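PDB 4B46: tubulin-like protein CetZ1 from Haloferax volcanii, which binds GTP and, as a tubulin-like cytoskeletal protein, controls cell shape, being essential for the rod-shaped cells needed for efficient swimming. Local coordinates for residues A[1-13]-A[29-43]. Sequence-based numbering, arbitrary orientation.
With GDP (guanosine-5'-diphosphate), chain B.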
loop_
_atom_site.group_PDB
_atom_site.type_symbol
_atom_site.label_atom_id
_atom_site.label_comp_id
_atom_site.label_asym_id
_atom_site.label_seq_id
_atom_site.Cartn_x
_atom_site.Cartn_y
_atom_site.Cartn_z
ATOM N N MET A 1 2.026 -11.083 8.442
ATOM C CA MET A 1 0.809 -10.412 8.864
ATOM C C MET A 1 -0.361 -10.807 7.956
ATOM O O MET A 1 -0.233 -10.837 6.730
ATOM C CB MET A 1 1.024 -8.904 8.822
ATOM C CG MET A 1 -0.115 -8.099 9.369
ATOM S SD MET A 1 0.402 -6.408 9.620
ATOM C CE MET A 1 -1.114 -5.679 10.222
ATOM N N LYS A 2 -1.501 -11.103 8.565
ATOM C CA LYS A 2 -2.668 -11.570 7.827
ATOM C C LYS A 2 -3.574 -10.402 7.483
ATOM O O LYS A 2 -4.042 -9.697 8.381
ATOM C CB LYS A 2 -3.442 -12.603 8.650
ATOM C CG LYS A 2 -2.661 -13.873 8.897
ATOM C CD LYS A 2 -3.465 -14.839 9.735
ATOM C CE LYS A 2 -3.601 -14.342 11.164
ATOM N NZ LYS A 2 -4.575 -15.175 11.938
ATOM N N LEU A 3 -3.816 -10.196 6.187
ATOM C CA LEU A 3 -4.596 -9.047 5.737
ATOM C C LEU A 3 -5.884 -9.435 5.031
ATOM O O LEU A 3 -5.939 -10.443 4.330
ATOM C CB LEU A 3 -3.770 -8.166 4.786
ATOM C CG LEU A 3 -2.489 -7.532 5.336
ATOM C CD1 LEU A 3 -1.752 -6.770 4.243
ATOM C CD2 LEU A 3 -2.826 -6.615 6.495
ATOM N N ALA A 4 -6.913 -8.617 5.225
ATOM C CA ALA A 4 -8.062 -8.593 4.328
ATOM C C ALA A 4 -7.856 -7.454 3.327
ATOM O O ALA A 4 -7.952 -6.280 3.679
ATOM C CB ALA A 4 -9.341 -8.391 5.118
ATOM N N MET A 5 -7.555 -7.799 2.081
ATOM C CA MET A 5 -7.315 -6.793 1.060
ATOM C C MET A 5 -8.552 -6.509 0.219
ATOM O O MET A 5 -9.169 -7.432 -0.314
ATOM C CB MET A 5 -6.210 -7.245 0.117
ATOM C CG MET A 5 -4.867 -7.391 0.760
ATOM S SD MET A 5 -3.582 -7.178 -0.494
ATOM C CE MET A 5 -2.158 -7.378 0.579
ATOM N N ILE A 6 -8.893 -5.228 0.093
ATOM C CA ILE A 6 -9.971 -4.808 -0.800
ATOM C C ILE A 6 -9.443 -3.815 -1.823
ATOM O O ILE A 6 -8.997 -2.725 -1.465
ATOM C CB ILE A 6 -11.161 -4.163 -0.048
ATOM C CG1 ILE A 6 -11.677 -5.099 1.054
ATOM C CG2 ILE A 6 -12.290 -3.818 -1.033
ATOM C CD1 ILE A 6 -11.258 -4.696 2.432
ATOM N N GLY A 7 -9.477 -4.210 -3.091
ATOM C CA GLY A 7 -9.105 -3.320 -4.181
ATOM C C GLY A 7 -10.324 -2.541 -4.634
ATOM O O GLY A 7 -11.405 -3.116 -4.816
ATOM N N PHE A 8 -10.158 -1.233 -4.803
ATOM C CA PHE A 8 -11.267 -0.359 -5.185
ATOM C C PHE A 8 -10.913 0.360 -6.483
ATOM O O PHE A 8 -9.882 1.030 -6.561
ATOM C CB PHE A 8 -11.556 0.665 -4.077
ATOM C CG PHE A 8 -13.028 0.846 -3.783
ATOM C CD1 PHE A 8 -13.874 1.408 -4.724
ATOM C CD2 PHE A 8 -13.560 0.454 -2.570
ATOM C CE1 PHE A 8 -15.229 1.581 -4.458
ATOM C CE2 PHE A 8 -14.916 0.617 -2.296
ATOM C CZ PHE A 8 -15.750 1.182 -3.245
ATOM N N GLY A 9 -11.760 0.219 -7.505
ATOM C CA GLY A 9 -11.445 0.785 -8.809
ATOM C C GLY A 9 -10.524 -0.143 -9.587
ATOM O O GLY A 9 -10.108 -1.191 -9.085
ATOM N N GLN A 10 -10.181 0.244 -10.809
ATOM C CA GLN A 10 -9.418 -0.639 -11.681
ATOM C C GLN A 10 -7.982 -0.898 -11.203
ATOM O O GLN A 10 -7.518 -2.040 -11.211
ATOM C CB GLN A 10 -9.427 -0.117 -13.127
ATOM C CG GLN A 10 -8.702 -1.042 -14.079
ATOM C CD GLN A 10 -8.575 -0.478 -15.473
ATOM O OE1 GLN A 10 -8.791 0.708 -15.697
ATOM N NE2 GLN A 10 -8.222 -1.330 -16.418
ATOM N N ALA A 11 -7.286 0.156 -10.797
ATOM C CA ALA A 11 -5.913 0.036 -10.287
ATOM C C ALA A 11 -5.845 -0.799 -9.003
ATOM O O ALA A 11 -5.043 -1.725 -8.897
ATOM C CB ALA A 11 -5.317 1.415 -10.037
ATOM N N GLY A 12 -6.680 -0.449 -8.031
ATOM C CA GLY A 12 -6.749 -1.183 -6.779
ATOM C C GLY A 12 -7.009 -2.655 -7.020
ATOM O O GLY A 12 -6.401 -3.512 -6.380
ATOM N N GLY A 13 -7.907 -2.945 -7.959
ATOM C CA GLY A 13 -8.233 -4.308 -8.323
ATOM C C GLY A 13 -7.043 -5.076 -8.871
ATOM O O GLY A 13 -6.796 -6.224 -8.476
ATOM N N GLY A 29 1.337 -16.370 3.140
ATOM C CA GLY A 29 0.283 -16.329 4.141
ATOM C C GLY A 29 -0.247 -14.935 4.440
ATOM O O GLY A 29 -0.820 -14.701 5.499
ATOM N N ILE A 30 -0.067 -14.009 3.506
ATOM C CA ILE A 30 -0.444 -12.613 3.728
ATOM C C ILE A 30 -1.908 -12.284 3.404
ATOM O O ILE A 30 -2.607 -11.647 4.195
ATOM C CB ILE A 30 0.434 -11.680 2.892
ATOM C CG1 ILE A 30 1.904 -11.838 3.280
ATOM C CG2 ILE A 30 -0.007 -10.232 3.055
ATOM C CD1 ILE A 30 2.830 -11.198 2.289
ATOM N N VAL A 31 -2.362 -12.693 2.228
ATOM C CA VAL A 31 -3.700 -12.318 1.774
ATOM C C VAL A 31 -4.719 -13.351 2.233
ATOM O O VAL A 31 -5.002 -14.324 1.527
ATOM C CB VAL A 31 -3.746 -12.171 0.244
ATOM C CG1 VAL A 31 -5.046 -11.504 -0.189
ATOM C CG2 VAL A 31 -2.538 -11.368 -0.243
ATOM N N ARG A 32 -5.263 -13.139 3.428
ATOM C CA ARG A 32 -6.204 -14.084 4.014
ATOM C C ARG A 32 -7.557 -13.960 3.323
ATOM O O ARG A 32 -8.339 -14.917 3.259
ATOM C CB ARG A 32 -6.337 -13.834 5.517
ATOM C CG ARG A 32 -7.263 -14.808 6.227
ATOM C CD ARG A 32 -6.752 -16.235 6.150
ATOM N NE ARG A 32 -7.785 -17.206 6.516
ATOM C CZ ARG A 32 -8.355 -18.059 5.668
ATOM N NH1 ARG A 32 -7.989 -18.078 4.397
ATOM N NH2 ARG A 32 -9.286 -18.903 6.095
ATOM N N ALA A 33 -7.828 -12.771 2.796
ATOM C CA ALA A 33 -9.042 -12.537 2.023
ATOM C C ALA A 33 -8.787 -11.448 1.001
ATOM O O ALA A 33 -8.132 -10.452 1.297
ATOM C CB ALA A 33 -10.179 -12.129 2.929
ATOM N N ALA A 34 -9.307 -11.631 -0.206
ATOM C CA ALA A 34 -9.191 -10.593 -1.220
ATOM C C ALA A 34 -10.551 -10.294 -1.859
ATOM O O ALA A 34 -11.294 -11.203 -2.220
ATOM C CB ALA A 34 -8.169 -10.980 -2.264
ATOM N N VAL A 35 -10.871 -9.009 -1.960
ATOM C CA VAL A 35 -12.133 -8.551 -2.540
ATOM C C VAL A 35 -11.838 -7.399 -3.507
ATOM O O VAL A 35 -10.926 -6.606 -3.262
ATOM C CB VAL A 35 -13.122 -8.099 -1.430
ATOM C CG1 VAL A 35 -14.340 -7.402 -2.022
ATOM C CG2 VAL A 35 -13.567 -9.307 -0.575
ATOM N N ALA A 36 -12.580 -7.333 -4.612
ATOM C CA ALA A 36 -12.439 -6.256 -5.597
ATOM C C ALA A 36 -13.781 -5.559 -5.784
ATOM O O ALA A 36 -14.812 -6.219 -5.971
ATOM C CB ALA A 36 -11.963 -6.810 -6.929
ATOM N N VAL A 37 -13.769 -4.234 -5.715
ATOM C CA VAL A 37 -14.988 -3.446 -5.856
ATOM C C VAL A 37 -14.810 -2.494 -7.022
ATOM O O VAL A 37 -13.805 -1.784 -7.101
ATOM C CB VAL A 37 -15.289 -2.599 -4.603
ATOM C CG1 VAL A 37 -16.639 -1.882 -4.759
ATOM C CG2 VAL A 37 -15.278 -3.464 -3.333
ATOM N N ASN A 38 -15.781 -2.472 -7.925
ATOM C CA ASN A 38 -15.690 -1.588 -9.087
ATOM C C ASN A 38 -17.079 -1.264 -9.624
ATOM O O ASN A 38 -18.060 -1.928 -9.267
ATOM C CB ASN A 38 -14.798 -2.208 -10.179
ATOM C CG ASN A 38 -14.111 -1.155 -11.070
ATOM O OD1 ASN A 38 -14.654 -0.077 -11.330
ATOM N ND2 ASN A 38 -12.913 -1.481 -11.545
ATOM N N SER A 39 -17.167 -0.231 -10.458
ATOM C CA SER A 39 -18.438 0.136 -11.072
ATOM C C SER A 39 -18.375 -0.177 -12.550
ATOM O O SER A 39 -19.346 0.019 -13.285
ATOM C CB SER A 39 -18.718 1.624 -10.876
ATOM O OG SER A 39 -17.659 2.409 -11.400
ATOM N N ALA A 40 -17.216 -0.655 -12.987
ATOM C CA ALA A 40 -17.013 -1.010 -14.384
ATOM C C ALA A 40 -16.926 -2.519 -14.467
ATOM O O ALA A 40 -16.020 -3.126 -13.890
ATOM C CB ALA A 40 -15.731 -0.348 -14.946
ATOM N N LYS A 41 -17.882 -3.118 -15.171
ATOM C CA LYS A 41 -18.024 -4.567 -15.211
ATOM C C LYS A 41 -16.852 -5.242 -15.910
ATOM O O LYS A 41 -16.364 -6.279 -15.457
ATOM C CB LYS A 41 -19.339 -4.957 -15.889
ATOM C CG LYS A 41 -19.613 -6.448 -15.886
ATOM C CD LYS A 41 -21.086 -6.733 -16.163
ATOM C CE LYS A 41 -21.373 -8.231 -16.238
ATOM N NZ LYS A 41 -20.979 -8.813 -17.553
ATOM N N ALA A 42 -16.398 -4.647 -17.007
ATOM C CA ALA A 42 -15.290 -5.207 -17.766
ATOM C C ALA A 42 -14.010 -5.354 -16.925
ATOM O O ALA A 42 -13.261 -6.308 -17.110
ATOM C CB ALA A 42 -15.024 -4.373 -19.005
ATOM N N ASP A 43 -13.766 -4.416 -16.010
ATOM C CA ASP A 43 -12.589 -4.470 -15.134
ATOM C C ASP A 43 -12.605 -5.698 -14.237
ATOM O O ASP A 43 -11.586 -6.367 -14.074
ATOM C CB ASP A 43 -12.488 -3.213 -14.254
ATOM C CG ASP A 43 -12.275 -1.944 -15.063
ATOM O OD1 ASP A 43 -12.145 -2.047 -16.298
ATOM O OD2 ASP A 43 -12.239 -0.846 -14.470
HETATM P PB GDP B . -11.077 4.093 -11.178
HETATM O O1B GDP B . -12.140 5.061 -11.610
HETATM O O2B GDP B . -11.399 2.669 -11.572
HETATM O O3B GDP B . -10.900 4.227 -9.688
HETATM O O3A GDP B . -9.766 4.588 -11.949
HETATM P PA GDP B . -8.470 3.684 -12.199
HETATM O O1A GDP B . -8.194 2.772 -11.052
HETATM O O2A GDP B . -8.601 2.960 -13.510
HETATM O "O5'" GDP B . -7.342 4.831 -12.338
HETATM C "C5'" GDP B . -7.105 5.665 -11.202
HETATM C "C4'" GDP B . -5.634 6.034 -11.149
HETATM O "O4'" GDP B . -4.859 4.886 -10.848
HETATM C "C3'" GDP B . -5.104 6.467 -12.502
HETATM O "O3'" GDP B . -5.293 7.871 -12.617
HETATM C "C2'" GDP B . -3.634 6.077 -12.474
HETATM O "O2'" GDP B . -2.868 7.056 -11.768
HETATM C "C1'" GDP B . -3.601 4.891 -11.560
HETATM N N9 GDP B . -3.595 3.561 -12.184
HETATM C C8 GDP B . -4.486 3.060 -13.064
HETATM N N7 GDP B . -4.195 1.761 -13.341
HETATM C C5 GDP B . -3.118 1.419 -12.591
HETATM C C6 GDP B . -2.300 0.208 -12.368
HETATM O O6 GDP B . -2.540 -0.871 -12.972
HETATM N N1 GDP B . -1.281 0.307 -11.504
HETATM C C2 GDP B . -0.980 1.437 -10.840
HETATM N N2 GDP B . 0.080 1.437 -9.998
HETATM N N3 GDP B . -1.688 2.579 -10.985
HETATM C C4 GDP B . -2.743 2.614 -11.826
HETATM O O HOH W 1 -11.458 -3.406 -8.092
#
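The carbonyl oxygen of Leu3 takes two backbone donors: Arg32 N at 2.9 Å in the carbonyl plane, and, weakly, Ala33 N at 3.4 Å. This marks a beta bulge, shifting the register by one residue. Beyond it, parallel strands 3-8 and 33-38 are joined by a ladder of hydrogen bonds, from Met5 N to Ala33 O through to Gly9 N to Val37 O. On one face the long, unbranched Met5 brings CE to Val31 CG2 (4.1 Å) and also touches Val16 and Phe19 of helix 9-26. On the other, Val37 CG1, anti to the backbone N (chi1 -175°), sits over the Phe8 ring face in a CH-pi contact, 3.5 Å from CZ, while CG2 lies beside Ile6 CG2. Leu119 of helix 111-126 packs on Ile6 and Phe8. Gly7 and Gly9 admit no side chain: a CB would hit Gly12 O and GDP O3B respectively. At the strand end Asn38 OD1 accepts Ser39 N (2.7 Å, on a lone pair) and Ala40 N (3.1 Å, from above the carbonyl plane), forming an Asx turn, while ND2 lies beside the Gly9 backbone and makes a weak hydrogen bond to Asp43 OD2. A leucine here, lacking the carbonyl, would probably leave both amides without their acceptor and disturb the turn into helix 41-45. The Asp43 carboxylate stacks on the Gln10 amide, planes 18° apart. Gln10 N and Ala11 N bind GDP O2B and O1A. Strand 3-8, helix 9-26 and strand 31-38 form a beta-alpha-beta crossover, probably right-handed, whose glycine-rich turn holds the nucleotide in the Rossmann-like GTPase domain of the tubulin/FtsZ family.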